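Local coordinates for protein amidohydrolase (Pseudomonas aeruginosa, PDB 2I5G) that probably acts as a metal-dependent dipeptidase of the membrane dipeptidase family (peptidase family M19), which has a TIM-barrel fold, at residues C39-W44 with N52-S57; E45-T50 with V105-Q110; L34-C39 with A75-A80; D249-H254 with G276-P281. The protein carries 2 engineered substitutions. All coordinates share one frame; numbering follows the deposited sequence.

Interaction 1. Residues C39-W44 with N52-S57; sequences CTVSVW and NNITAS. Engineered in segment 52-57: Thr55 (natural residue Ala).
The side-chain nitrogen of Asn53 serves two acceptors. Across the contact, Asn53 ND2 donates to Val41 O at 2.8 Å. The bond is bent, with an angle of 143° at the hydrogen. The nitrogen sits above the plane of the Val41 carbonyl, 44° out of it. The second acceptor is Glu45 OE1, in the loop that leads into the helix.

Val41 fills the rest of the contact with its two methyls. Val41 CG2 meets Ile54 CG1 at 4.0 Å, the two side chains crossing at a slant. The other branch, Val41 CG1, reaches Ser57 OG at 3.9 Å. That hydroxyl is turned back on its own helix: with chi1 at -62° it lies beside the backbone N, and Ser57 OG donates to Asn53 O at 2.6 Å. Ser57 N reaches the same oxygen from the opposite face of the carbonyl. Asn53 is therefore used at both ends, its amide bonded to the Val41 carbonyl and its own carbonyl holding Ser57.

Val41 lies at the carboxyl-end side of strand 36-40, and the partner helix 47-63 comes next in the chain. This is the strand-to-helix half of a beta-alpha unit of the barrel. Tyr90 and Phe92 of strand 86-92 also pack on Val41. The chemistry implies that the carbonyl of buried Val41 is satisfied by a side-chain amide, while the nearby carboxylate of Glu45 probably helps to orient that amide.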
# COMPACT_ATOMS: atom_id res chain seq x y z
N CYS A 39 -17.25 -17.01 -3.05
CA CYS A 39 -17.52 -16.01 -4.07
C CYS A 39 -16.82 -14.69 -3.78
O CYS A 39 -16.94 -14.12 -2.70
CB CYS A 39 -19.03 -15.79 -4.21
SG CYS A 39 -19.88 -17.25 -4.82
N THR A 40 -16.08 -14.22 -4.78
CA THR A 40 -15.34 -12.98 -4.68
C THR A 40 -16.25 -11.75 -4.78
O THR A 40 -17.05 -11.63 -5.71
CB THR A 40 -14.28 -12.90 -5.78
OG1 THR A 40 -13.43 -14.05 -5.69
CG2 THR A 40 -13.45 -11.65 -5.65
N VAL A 41 -16.10 -10.84 -3.82
CA VAL A 41 -16.87 -9.61 -3.79
C VAL A 41 -15.91 -8.40 -3.75
O VAL A 41 -16.32 -7.28 -3.42
CB VAL A 41 -17.80 -9.56 -2.55
CG1 VAL A 41 -18.66 -10.82 -2.49
CG2 VAL A 41 -16.99 -9.43 -1.29
N SER A 42 -14.65 -8.64 -4.09
CA SER A 42 -13.65 -7.58 -4.06
C SER A 42 -12.30 -8.03 -4.61
O SER A 42 -11.85 -9.14 -4.34
CB SER A 42 -13.47 -7.09 -2.61
OG SER A 42 -12.40 -6.18 -2.46
N VAL A 43 -11.67 -7.16 -5.40
CA VAL A 43 -10.35 -7.44 -5.96
C VAL A 43 -9.45 -6.21 -5.96
O VAL A 43 -8.32 -6.27 -5.46
CB VAL A 43 -10.46 -8.07 -7.40
CG1 VAL A 43 -11.66 -7.54 -8.10
CG2 VAL A 43 -9.20 -7.78 -8.21
N TRP A 44 -9.93 -5.08 -6.48
CA TRP A 44 -9.14 -3.85 -6.49
C TRP A 44 -9.77 -2.81 -5.56
O TRP A 44 -9.09 -1.89 -5.10
CB TRP A 44 -9.05 -3.26 -7.91
CG TRP A 44 -8.14 -3.99 -8.88
CD1 TRP A 44 -8.46 -4.40 -10.15
CD2 TRP A 44 -6.75 -4.32 -8.70
NE1 TRP A 44 -7.37 -4.96 -10.76
CE2 TRP A 44 -6.31 -4.93 -9.90
CE3 TRP A 44 -5.84 -4.17 -7.64
CZ2 TRP A 44 -4.99 -5.38 -10.07
CZ3 TRP A 44 -4.54 -4.61 -7.81
CH2 TRP A 44 -4.13 -5.22 -9.02
N ASN A 52 -20.11 -1.98 -0.69
CA ASN A 52 -21.17 -1.86 -1.68
C ASN A 52 -21.43 -3.18 -2.39
O ASN A 52 -22.58 -3.55 -2.65
CB ASN A 52 -20.82 -0.79 -2.70
CG ASN A 52 -21.00 0.61 -2.16
OD1 ASN A 52 -20.57 1.59 -2.77
ND2 ASN A 52 -21.66 0.72 -1.01
N ASN A 53 -20.35 -3.89 -2.72
CA ASN A 53 -20.48 -5.17 -3.39
C ASN A 53 -21.20 -6.15 -2.48
O ASN A 53 -21.95 -7.01 -2.95
CB ASN A 53 -19.10 -5.72 -3.76
CG ASN A 53 -18.41 -4.91 -4.83
OD1 ASN A 53 -19.07 -4.28 -5.66
ND2 ASN A 53 -17.08 -4.93 -4.84
N ILE A 54 -20.96 -6.03 -1.18
CA ILE A 54 -21.58 -6.91 -0.22
C ILE A 54 -23.07 -6.60 -0.11
O ILE A 54 -23.91 -7.50 -0.02
CB ILE A 54 -20.89 -6.78 1.16
CG1 ILE A 54 -19.46 -7.31 1.06
CG2 ILE A 54 -21.66 -7.55 2.23
CD1 ILE A 54 -18.69 -7.31 2.36
N THR A 55 -23.40 -5.31 -0.14
CA THR A 55 -24.80 -4.89 -0.08
C THR A 55 -25.50 -5.44 -1.31
O THR A 55 -26.58 -6.03 -1.21
CB THR A 55 -24.92 -3.35 -0.06
OG1 THR A 55 -24.61 -2.86 1.25
CG2 THR A 55 -26.33 -2.91 -0.45
N ALA A 56 -24.88 -5.26 -2.47
CA ALA A 56 -25.44 -5.75 -3.72
C ALA A 56 -25.57 -7.28 -3.69
O ALA A 56 -26.53 -7.83 -4.23
CB ALA A 56 -24.56 -5.32 -4.88
N SER A 57 -24.61 -7.94 -3.06
CA SER A 57 -24.63 -9.40 -2.96
C SER A 57 -25.77 -9.87 -2.06
O SER A 57 -26.55 -10.75 -2.44
CB SER A 57 -23.29 -9.90 -2.41
OG SER A 57 -22.22 -9.57 -3.29

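Interaction 2. Residues E45-T50 with V105-Q110; sequences EGFQAT and VEVFKQ
Phe47, in the first turn of helix 47-63, reaches across to Phe108. Its CG is anti to the backbone N (chi1 179°), which carries the ring towards helix 103-110. There Phe47 CD1 comes within 3.4 Å of Phe108 CZ, and Phe47 CE1 within 3.6 Å of the same atom. The rings meet obliquely, with centroids 5.3 Å apart and planes inclined at 58°. Val107 adds a looser touch: its CG1 lies 4.4 Å from Phe47 CE1, at the edge of the ring and near its plane.

One turn further on, Thr50 also points toward the Phe108 ring. Thr50 CG2 packs on Phe108 CE1 at 3.7 Å, and the two side chains cross at about a right angle. The two branches of this threonine do different work. The methyl goes to the phenylalanine, while Thr50 OG1 lies beside the backbone N (chi1 -69°) and donates to Gly46 O at 2.7 Å. Thr50 N donates to that oxygen too, from the opposite face of its plane. Gly46 is the N-cap residue, so this double grip ties down the start of the helix. Ser42 OG is a further hydrogen-bond partner of Thr50 OG1.

The contact joins two helices on the outside of the barrel. Tyr104 stacks on Phe47, and Phe92 of strand 86-92 meets Phe108 edge-to-face. Val51 and Ile54 of helix 47-63 touch Phe108 as well. Its ring is thus wedged between helix 47-63 and the barrel wall.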
# COMPACT_ATOMS: atom_id res chain seq x y z
N GLU A 45 -11.06 -2.97 -5.28
CA GLU A 45 -11.82 -2.04 -4.44
C GLU A 45 -11.35 -1.78 -3.00
O GLU A 45 -10.80 -2.65 -2.34
CB GLU A 45 -13.29 -2.45 -4.41
CG GLU A 45 -13.54 -3.93 -4.62
CD GLU A 45 -13.80 -4.29 -6.07
OE1 GLU A 45 -14.83 -3.84 -6.62
OE2 GLU A 45 -12.98 -5.02 -6.66
N GLY A 46 -11.60 -0.55 -2.53
CA GLY A 46 -11.23 -0.18 -1.18
C GLY A 46 -12.34 -0.57 -0.23
O GLY A 46 -13.19 -1.39 -0.59
N PHE A 47 -12.35 0.00 0.97
CA PHE A 47 -13.38 -0.32 1.98
C PHE A 47 -14.82 -0.14 1.50
O PHE A 47 -15.50 -1.12 1.18
CB PHE A 47 -13.17 0.51 3.25
CG PHE A 47 -14.20 0.25 4.31
CD1 PHE A 47 -14.23 -0.96 4.99
CD2 PHE A 47 -15.16 1.21 4.62
CE1 PHE A 47 -15.20 -1.23 5.95
CE2 PHE A 47 -16.14 0.96 5.58
CZ PHE A 47 -16.16 -0.27 6.24
N GLN A 48 -15.29 1.10 1.44
CA GLN A 48 -16.66 1.37 1.03
C GLN A 48 -17.08 0.72 -0.29
O GLN A 48 -18.21 0.25 -0.41
CB GLN A 48 -16.92 2.89 0.98
CG GLN A 48 -18.39 3.26 0.71
CD GLN A 48 -18.80 4.58 1.35
OE1 GLN A 48 -17.98 5.27 1.94
NE2 GLN A 48 -20.08 4.92 1.24
N ALA A 49 -16.21 0.69 -1.29
CA ALA A 49 -16.60 0.07 -2.55
C ALA A 49 -16.82 -1.42 -2.33
O ALA A 49 -17.69 -2.02 -2.96
CB ALA A 49 -15.53 0.31 -3.64
N THR A 50 -16.04 -2.02 -1.43
CA THR A 50 -16.19 -3.44 -1.14
C THR A 50 -17.51 -3.65 -0.39
O THR A 50 -18.26 -4.59 -0.68
CB THR A 50 -15.01 -3.97 -0.27
OG1 THR A 50 -13.81 -3.98 -1.05
CG2 THR A 50 -15.30 -5.39 0.23
N VAL A 105 -10.93 -5.80 9.75
CA VAL A 105 -10.89 -7.25 9.65
C VAL A 105 -12.10 -7.81 10.39
O VAL A 105 -12.79 -8.69 9.88
CB VAL A 105 -9.60 -7.84 10.24
CG1 VAL A 105 -9.69 -9.37 10.24
CG2 VAL A 105 -8.38 -7.38 9.44
N GLU A 106 -12.38 -7.29 11.57
CA GLU A 106 -13.52 -7.75 12.35
C GLU A 106 -14.85 -7.28 11.75
O GLU A 106 -15.86 -7.98 11.85
CB GLU A 106 -13.39 -7.26 13.79
CG GLU A 106 -14.57 -7.57 14.68
CD GLU A 106 -14.30 -7.22 16.12
OE1 GLU A 106 -13.89 -6.06 16.39
OE2 GLU A 106 -14.49 -8.09 17.00
N VAL A 107 -14.84 -6.11 11.12
CA VAL A 107 -16.04 -5.54 10.50
C VAL A 107 -16.54 -6.41 9.36
O VAL A 107 -17.73 -6.72 9.28
CB VAL A 107 -15.78 -4.12 9.93
CG1 VAL A 107 -17.02 -3.62 9.21
CG2 VAL A 107 -15.40 -3.16 11.05
N PHE A 108 -15.63 -6.79 8.46
CA PHE A 108 -16.02 -7.60 7.32
C PHE A 108 -16.43 -8.99 7.75
O PHE A 108 -17.35 -9.58 7.17
CB PHE A 108 -14.88 -7.66 6.30
CG PHE A 108 -14.77 -6.43 5.45
CD1 PHE A 108 -15.85 -6.03 4.66
CD2 PHE A 108 -13.61 -5.67 5.44
CE1 PHE A 108 -15.77 -4.88 3.87
CE2 PHE A 108 -13.51 -4.52 4.65
CZ PHE A 108 -14.59 -4.12 3.87
N LYS A 109 -15.76 -9.51 8.76
CA LYS A 109 -16.09 -10.82 9.29
C LYS A 109 -17.54 -10.76 9.74
O LYS A 109 -18.31 -11.69 9.50
CB LYS A 109 -15.19 -11.17 10.46
CG LYS A 109 -15.57 -12.44 11.19
CD LYS A 109 -15.45 -13.68 10.32
CE LYS A 109 -15.97 -14.89 11.08
NZ LYS A 109 -15.84 -16.15 10.32
N GLN A 110 -17.92 -9.66 10.40
CA GLN A 110 -19.30 -9.48 10.87
C GLN A 110 -20.27 -9.36 9.70
O GLN A 110 -21.48 -9.53 9.87
CB GLN A 110 -19.43 -8.23 11.75
CG GLN A 110 -18.72 -8.31 13.09
CD GLN A 110 -19.19 -7.24 14.06
OE1 GLN A 110 -19.92 -6.32 13.69
NE2 GLN A 110 -18.76 -7.34 15.31

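Interaction 3. Residues L34-C39 with A75-A80; sequences LTAANC and ADIRKA
Thr35 and Ile77 meet with no ring or side-chain amide between them; the flat groups here are peptide units, met by methyls. Thr35 CG2 lies 3.6 Å from Ile77 O. In return, Thr35 O has Ala80 CB at 3.9 Å. Each segment thus sets a methyl against a carbonyl oxygen of the other.

The remaining touches are apolar. Thr35 CG2 is 4.0 Å from Ile77 CG2, and the two side chains cross at about a right angle. The methyl of Thr35 is anti to its own nitrogen (chi1 -54° for the hydroxyl), which aims it at the helix. The hydroxyl takes the other branch: OG1 bonds to Val12 N, beside the neighbouring strand 13-17.

Strand 36-40 belongs to the parallel wall of the TIM-barrel fold. Helix 74-82 lies outside this wall. It leads into strand 86-92, which pairs with strand 36-40, so the helix packs against a neighbour of the strand it precedes. The contact lies toward the amino-terminal end of strand 36-40 and of the barrel.

Ala36 makes the next touch. Its CB points to the helix and stands 4.4 Å from Ile77 CG1. Small Ala36 lets the backbones come close, Ala36 CA and Ile77 CA being 6.4 Å apart. Ile77 also packs on Ile11 and Ile13, which carries the helix across to strand 13-17.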
# COMPACT_ATOMS: atom_id res chain seq x y z
N LEU A 34 -23.70 -28.01 -6.73
CA LEU A 34 -22.76 -27.29 -5.89
C LEU A 34 -23.37 -27.07 -4.50
O LEU A 34 -24.51 -26.62 -4.39
CB LEU A 34 -22.43 -25.94 -6.53
CG LEU A 34 -21.24 -25.12 -6.04
CD1 LEU A 34 -19.96 -25.90 -6.28
CD2 LEU A 34 -21.19 -23.79 -6.77
N THR A 35 -22.61 -27.39 -3.46
CA THR A 35 -23.09 -27.21 -2.10
C THR A 35 -22.73 -25.82 -1.60
O THR A 35 -23.58 -25.10 -1.05
CB THR A 35 -22.49 -28.25 -1.14
OG1 THR A 35 -22.73 -29.56 -1.66
CG2 THR A 35 -23.13 -28.14 0.23
N ALA A 36 -21.48 -25.43 -1.79
CA ALA A 36 -21.04 -24.11 -1.35
C ALA A 36 -19.90 -23.59 -2.21
O ALA A 36 -19.22 -24.36 -2.90
CB ALA A 36 -20.62 -24.16 0.11
N ALA A 37 -19.69 -22.28 -2.18
CA ALA A 37 -18.63 -21.67 -2.97
C ALA A 37 -18.08 -20.35 -2.42
O ALA A 37 -18.83 -19.53 -1.89
CB ALA A 37 -19.11 -21.48 -4.40
N ASN A 38 -16.77 -20.17 -2.56
CA ASN A 38 -16.09 -18.95 -2.14
C ASN A 38 -16.32 -17.93 -3.26
O ASN A 38 -15.66 -18.00 -4.30
CB ASN A 38 -14.58 -19.19 -1.99
CG ASN A 38 -13.78 -17.89 -1.81
OD1 ASN A 38 -14.32 -16.79 -1.92
ND2 ASN A 38 -12.48 -18.03 -1.55
N CYS A 39 -17.25 -17.01 -3.05
CA CYS A 39 -17.52 -16.01 -4.07
C CYS A 39 -16.82 -14.69 -3.78
O CYS A 39 -16.94 -14.12 -2.70
CB CYS A 39 -19.03 -15.79 -4.21
SG CYS A 39 -19.88 -17.25 -4.82
N ALA A 75 -21.58 -25.04 9.50
CA ALA A 75 -22.92 -25.52 9.79
C ALA A 75 -23.85 -25.01 8.69
O ALA A 75 -24.87 -25.64 8.40
CB ALA A 75 -23.37 -25.02 11.14
N ASP A 76 -23.51 -23.88 8.09
CA ASP A 76 -24.33 -23.33 7.01
C ASP A 76 -24.16 -24.23 5.78
O ASP A 76 -25.06 -24.32 4.93
CB ASP A 76 -23.91 -21.90 6.68
CG ASP A 76 -24.20 -20.92 7.81
OD1 ASP A 76 -25.35 -20.88 8.30
OD2 ASP A 76 -23.27 -20.19 8.22
N ILE A 77 -23.02 -24.89 5.70
CA ILE A 77 -22.74 -25.78 4.58
C ILE A 77 -23.59 -27.03 4.67
O ILE A 77 -24.13 -27.50 3.68
CB ILE A 77 -21.26 -26.16 4.56
CG1 ILE A 77 -20.43 -24.88 4.41
CG2 ILE A 77 -20.98 -27.11 3.42
CD1 ILE A 77 -18.97 -25.11 4.16
N ARG A 78 -23.73 -27.57 5.88
CA ARG A 78 -24.54 -28.75 6.12
C ARG A 78 -26.00 -28.39 5.88
O ARG A 78 -26.77 -29.19 5.34
CB ARG A 78 -24.34 -29.25 7.55
CG ARG A 78 -25.47 -30.12 8.10
CD ARG A 78 -25.05 -30.88 9.36
NE ARG A 78 -24.39 -30.04 10.36
CZ ARG A 78 -25.00 -29.15 11.14
NH1 ARG A 78 -26.31 -28.96 11.05
NH2 ARG A 78 -24.29 -28.45 12.02
N LYS A 79 -26.37 -27.18 6.26
CA LYS A 79 -27.73 -26.71 6.07
C LYS A 79 -28.07 -26.59 4.59
O LYS A 79 -29.11 -27.07 4.13
CB LYS A 79 -27.93 -25.36 6.75
CG LYS A 79 -29.32 -24.79 6.58
CD LYS A 79 -29.47 -23.39 7.14
CE LYS A 79 -29.29 -23.35 8.65
NZ LYS A 79 -29.41 -21.97 9.19
N ALA A 80 -27.17 -25.97 3.83
CA ALA A 80 -27.38 -25.79 2.40
C ALA A 80 -27.58 -27.13 1.69
O ALA A 80 -28.44 -27.26 0.82
CB ALA A 80 -26.20 -25.05 1.80

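Interaction 4. Residues D249-H254 with G276-P281; sequences DFTQGH and GKIVNP
Phe250 and Asn280 form the nearest direct contact. Asn280 ND2 approaches the edge of the phenylalanine, near the ring plane, at 4.0 Å from Phe250 CE1. Ring and amide planes are 80° apart. A looser touch joins Thr251 OG1 to Ile278 CG2, at 4.3 Å.

Water supplies the polar link. One water donates to Asp249 O at 2.8 Å and bonds to Thr251 OG1 at 3.1 Å. It also donates weakly to Asn280 OD1. A second water accepts from Asn280 ND2 at 2.8 Å and, weakly, from Thr251 N. This water lies at the edge of the Phe250 ring, in its plane. Both ends of the Asn280 amide are therefore tied to the other loop. Each bridge has one weak leg, the first on the Asn280 side and the second on the Thr251 side. Outside the pair, Arg285 NE bonds to Asn280 O.

Backbone bonding shapes the first loop. A type II turn runs from Thr251 to His254, closed by His254 N donating to Thr251 O at 3.1 Å. Gly253 takes the third place, with a positive phi of 97°.

Residues 249-254 follow strand 244-246, the last of the barrel strands. Asp249, Phe250 and Gln252 make backbone bonds to Leu16, Ile18 and Lys20, which continues the wall round to the first strand, 13-17. Phe259 of helix 256-263 packs on both Thr251 and Ile278. Segment 276-281 then lies over this junction as a loop between that helix and helix 291-299.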
# COMPACT_ATOMS: atom_id res chain seq x y z
N ASP A 249 -12.26 -21.26 -10.31
CA ASP A 249 -11.96 -19.91 -10.76
C ASP A 249 -12.89 -19.60 -11.93
O ASP A 249 -12.49 -19.01 -12.93
CB ASP A 249 -10.49 -19.83 -11.19
CG ASP A 249 -9.99 -18.41 -11.35
OD1 ASP A 249 -10.58 -17.50 -10.74
OD2 ASP A 249 -9.00 -18.20 -12.08
N PHE A 250 -14.15 -20.02 -11.80
CA PHE A 250 -15.15 -19.77 -12.84
C PHE A 250 -15.42 -18.27 -12.98
O PHE A 250 -15.69 -17.58 -12.00
CB PHE A 250 -16.47 -20.48 -12.49
CG PHE A 250 -16.60 -21.85 -13.08
CD1 PHE A 250 -16.41 -22.07 -14.45
CD2 PHE A 250 -16.93 -22.94 -12.27
CE1 PHE A 250 -16.55 -23.34 -15.00
CE2 PHE A 250 -17.08 -24.22 -12.82
CZ PHE A 250 -16.89 -24.41 -14.19
N THR A 251 -15.36 -17.78 -14.21
CA THR A 251 -15.59 -16.37 -14.51
C THR A 251 -16.87 -16.23 -15.34
O THR A 251 -17.08 -15.25 -16.06
CB THR A 251 -14.42 -15.77 -15.31
OG1 THR A 251 -14.33 -16.41 -16.59
CG2 THR A 251 -13.11 -16.00 -14.58
N GLN A 252 -17.73 -17.24 -15.21
CA GLN A 252 -18.99 -17.32 -15.93
C GLN A 252 -19.83 -16.05 -16.03
O GLN A 252 -20.26 -15.48 -15.02
CB GLN A 252 -19.83 -18.45 -15.34
CG GLN A 252 -20.92 -18.93 -16.26
CD GLN A 252 -21.62 -20.16 -15.73
OE1 GLN A 252 -20.99 -21.18 -15.47
NE2 GLN A 252 -22.93 -20.06 -15.58
N GLY A 253 -20.07 -15.61 -17.26
CA GLY A 253 -20.88 -14.43 -17.50
C GLY A 253 -20.13 -13.13 -17.74
O GLY A 253 -20.70 -12.16 -18.24
N HIS A 254 -18.86 -13.09 -17.37
CA HIS A 254 -18.09 -11.87 -17.55
C HIS A 254 -17.59 -11.66 -18.97
O HIS A 254 -17.47 -12.61 -19.74
CB HIS A 254 -16.92 -11.83 -16.57
CG HIS A 254 -17.32 -11.40 -15.19
ND1 HIS A 254 -17.92 -10.19 -14.94
CD2 HIS A 254 -17.20 -12.02 -13.99
CE1 HIS A 254 -18.15 -10.08 -13.65
NE2 HIS A 254 -17.73 -11.18 -13.05
N GLY A 276 -5.23 -13.78 -22.82
CA GLY A 276 -5.55 -14.26 -24.15
C GLY A 276 -6.97 -14.79 -24.10
O GLY A 276 -7.73 -14.44 -23.20
N LYS A 277 -7.33 -15.64 -25.06
CA LYS A 277 -8.66 -16.22 -25.12
C LYS A 277 -8.99 -16.97 -23.83
O LYS A 277 -8.14 -17.68 -23.29
CB LYS A 277 -8.74 -17.19 -26.31
CG LYS A 277 -8.37 -16.55 -27.64
CD LYS A 277 -7.38 -17.42 -28.44
CE LYS A 277 -5.95 -17.39 -27.88
NZ LYS A 277 -5.80 -18.07 -26.55
N ILE A 278 -10.21 -16.82 -23.34
CA ILE A 278 -10.64 -17.49 -22.12
C ILE A 278 -11.49 -18.71 -22.48
O ILE A 278 -12.68 -18.60 -22.77
CB ILE A 278 -11.46 -16.55 -21.20
CG1 ILE A 278 -10.65 -15.29 -20.86
CG2 ILE A 278 -11.82 -17.28 -19.91
CD1 ILE A 278 -9.36 -15.57 -20.11
N VAL A 279 -10.87 -19.88 -22.48
CA VAL A 279 -11.56 -21.10 -22.81
C VAL A 279 -11.33 -22.13 -21.72
O VAL A 279 -10.21 -22.61 -21.54
CB VAL A 279 -11.04 -21.66 -24.14
CG1 VAL A 279 -11.84 -22.89 -24.54
CG2 VAL A 279 -11.11 -20.58 -25.21
N ASN A 280 -12.38 -22.47 -20.98
CA ASN A 280 -12.24 -23.45 -19.91
C ASN A 280 -12.05 -24.83 -20.51
O ASN A 280 -12.44 -25.08 -21.65
CB ASN A 280 -13.48 -23.44 -19.01
CG ASN A 280 -13.79 -22.07 -18.45
OD1 ASN A 280 -12.88 -21.31 -18.09
ND2 ASN A 280 -15.07 -21.74 -18.37
N PRO A 281 -11.43 -25.76 -19.76
CA PRO A 281 -11.21 -27.11 -20.27
C PRO A 281 -12.51 -27.73 -20.76
O PRO A 281 -13.56 -27.53 -20.16
CB PRO A 281 -10.63 -27.84 -19.07
CG PRO A 281 -9.85 -26.77 -18.39
CD PRO A 281 -10.81 -25.60 -18.43
O HOH W 1 -12.68 -18.91 -15.69
O HOH W 2 -16.12 -19.73 -16.79

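How the interactions relate
Interactions 1 and 2 form one continuous patch, with centres about 9 Å apart. Both use helix 47-63, and Ile54 CD1 packs on Phe108 CD1 at 3.9 Å. Interaction 3 uses the other end of strand 36-40 and shares Cys39 with interaction 1; their centres are about 18 Å apart. Interactions 1 and 3 pack helices on this strand, and interaction 2 joins two outer helices. Interaction 4 touches none of the others: its nearest atoms are about 7 Å from interactions 1 and 3 and about 10 Å from interaction 2. Interactions 1 and 4 lie toward the carboxyl end of the barrel strands, where TIM-barrel enzymes carry their active sites; interaction 3 lies toward the amino end.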